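Local atomic coordinates of enterobactin synthetase component F-related protein (Vibrio cholerae serotype O1, PDB entry 4OXI), a protein that probably activates glycine with ATP as an adenylation domain, binding glycyl-adenosine-5'-phosphate, in a lipopolysaccharide modification pathway that confers antimicrobial peptide resistance. Residues E180-R183 with Q184-Q188. Residues are numbered along the deposited sequence; the frame is centred on the assembly and turned at random.
Sequences EPLR and QQYPQ
Gln184 folds back over the preceding turn of the short helix 180-185 toward Glu180. Its CB rests 3.7 Å from Pro181 O, and its CG comes to 3.3 Å from Glu180 O, the carbonyl that accepts the Gln184 backbone N-H. A bend at chi2 (-60°) then carries the amide toward the Glu180 carboxylate, the two planes 47° apart, and Gln184 NE2 gives Glu180 OE1 a weak hydrogen bond of 3.5 Å. Glu180 OE2 takes the salt bridge from Arg183 NE at 2.7 Å, met from above the carboxylate plane, while Arg183 NH1 binds Phe191 O of strand 190-193. At the end of the helix, Leu182 and Tyr186, the residue just after it, lie side by side, and Leu182 CD2 meets the ring edge at Tyr186 CE2, 3.6 Å away. Tyr186 leaves helical geometry, yet its N still bonds Leu182 O at 2.8 Å. The helix, which links parallel strands 170-173 and 190-193 in a beta-alpha-beta unit, is thus two-sided: Leu182 and the Tyr186 ring packed against helix 155-164, with the Tyr186 hydroxyl bonded to Ser159, and a surface carboxylate shared unequally between a close guanidinium and a weakly bound amide, consistent with an ionised Glu180 held mainly by Arg183.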
loop_
_atom_site.group_PDB
_atom_site.type_symbol
_atom_site.label_atom_id
_atom_site.label_comp_id
_atom_site.label_asym_id
_atom_site.label_seq_id
_atom_site.Cartn_x
_atom_site.Cartn_y
_atom_site.Cartn_z
ATOM N N GLU A 180 -10.446 29.593 -8.059
ATOM C CA GLU A 180 -10.342 31.050 -8.177
ATOM C C GLU A 180 -10.052 31.811 -6.885
ATOM O O GLU A 180 -9.149 32.640 -6.869
ATOM C CB GLU A 180 -11.550 31.647 -8.906
ATOM C CG GLU A 180 -11.368 31.701 -10.414
ATOM C CD GLU A 180 -10.075 32.407 -10.824
ATOM O OE1 GLU A 180 -9.772 33.503 -10.281
ATOM O OE2 GLU A 180 -9.361 31.857 -11.694
ATOM N N PRO A 181 -10.795 31.533 -5.797
ATOM C CA PRO A 181 -10.445 32.251 -4.564
ATOM C C PRO A 181 -9.022 31.966 -4.085
ATOM O O PRO A 181 -8.337 32.894 -3.642
ATOM C CB PRO A 181 -11.451 31.713 -3.544
ATOM C CG PRO A 181 -12.619 31.290 -4.358
ATOM C CD PRO A 181 -12.031 30.744 -5.637
ATOM N N LEU A 182 -8.577 30.713 -4.160
ATOM C CA LEU A 182 -7.238 30.389 -3.685
ATOM C C LEU A 182 -6.218 30.982 -4.641
ATOM O O LEU A 182 -5.155 31.424 -4.216
ATOM C CB LEU A 182 -7.039 28.883 -3.522
ATOM C CG LEU A 182 -7.718 28.240 -2.312
ATOM C CD1 LEU A 182 -7.796 26.746 -2.489
ATOM C CD2 LEU A 182 -6.961 28.547 -1.060
ATOM N N ARG A 183 -6.562 31.023 -5.925
ATOM C CA ARG A 183 -5.675 31.608 -6.930
ATOM C C ARG A 183 -5.360 33.064 -6.600
ATOM O O ARG A 183 -4.219 33.513 -6.745
ATOM C CB ARG A 183 -6.295 31.542 -8.319
ATOM C CG ARG A 183 -5.391 32.156 -9.377
ATOM C CD ARG A 183 -6.095 32.370 -10.710
ATOM N NE ARG A 183 -6.791 31.182 -11.199
ATOM C CZ ARG A 183 -6.201 30.175 -11.831
ATOM N NH1 ARG A 183 -4.889 30.183 -12.030
ATOM N NH2 ARG A 183 -6.920 29.152 -12.255
ATOM N N GLN A 184 -6.384 33.787 -6.153
ATOM C CA GLN A 184 -6.267 35.206 -5.829
ATOM C C GLN A 184 -5.547 35.372 -4.510
ATOM O O GLN A 184 -4.736 36.280 -4.335
ATOM C CB GLN A 184 -7.656 35.846 -5.720
ATOM C CG GLN A 184 -8.449 35.885 -7.022
ATOM C CD GLN A 184 -7.747 36.672 -8.110
ATOM O OE1 GLN A 184 -6.933 37.555 -7.830
ATOM N NE2 GLN A 184 -8.057 36.357 -9.362
ATOM N N GLN A 185 -5.850 34.488 -3.573
ATOM C CA GLN A 185 -5.237 34.575 -2.265
ATOM C C GLN A 185 -3.756 34.187 -2.265
ATOM O O GLN A 185 -2.976 34.727 -1.476
ATOM C CB GLN A 185 -6.023 33.735 -1.255
ATOM C CG GLN A 185 -5.435 33.760 0.150
ATOM C CD GLN A 185 -6.202 32.871 1.114
ATOM O OE1 GLN A 185 -7.180 32.216 0.732
ATOM N NE2 GLN A 185 -5.763 32.842 2.370
ATOM N N TYR A 186 -3.353 33.264 -3.138
ATOM C CA TYR A 186 -1.953 32.804 -3.129
ATOM C C TYR A 186 -1.225 32.980 -4.468
ATOM O O TYR A 186 -0.949 31.998 -5.163
ATOM C CB TYR A 186 -1.865 31.342 -2.679
ATOM C CG TYR A 186 -2.385 31.105 -1.277
ATOM C CD1 TYR A 186 -1.661 31.514 -0.172
ATOM C CD2 TYR A 186 -3.597 30.462 -1.065
ATOM C CE1 TYR A 186 -2.130 31.304 1.108
ATOM C CE2 TYR A 186 -4.074 30.248 0.210
ATOM C CZ TYR A 186 -3.334 30.672 1.291
ATOM O OH TYR A 186 -3.805 30.469 2.565
ATOM N N PRO A 187 -0.877 34.229 -4.820
ATOM C CA PRO A 187 -0.221 34.431 -6.116
ATOM C C PRO A 187 1.207 33.912 -6.086
ATOM O O PRO A 187 1.825 33.783 -7.137
ATOM C CB PRO A 187 -0.234 35.958 -6.281
ATOM C CG PRO A 187 -0.200 36.477 -4.878
ATOM C CD PRO A 187 -1.002 35.485 -4.056
ATOM N N GLN A 188 1.725 33.620 -4.897
ATOM C CA GLN A 188 3.061 33.046 -4.789
ATOM C C GLN A 188 3.057 31.566 -5.197
ATOM O O GLN A 188 4.118 30.932 -5.292
ATOM C CB GLN A 188 3.641 33.237 -3.384
ATOM C CG GLN A 188 2.973 32.421 -2.277
ATOM C CD GLN A 188 1.748 33.125 -1.678
ATOM O OE1 GLN A 188 0.983 33.776 -2.391
ATOM N NE2 GLN A 188 1.563 32.985 -0.366
#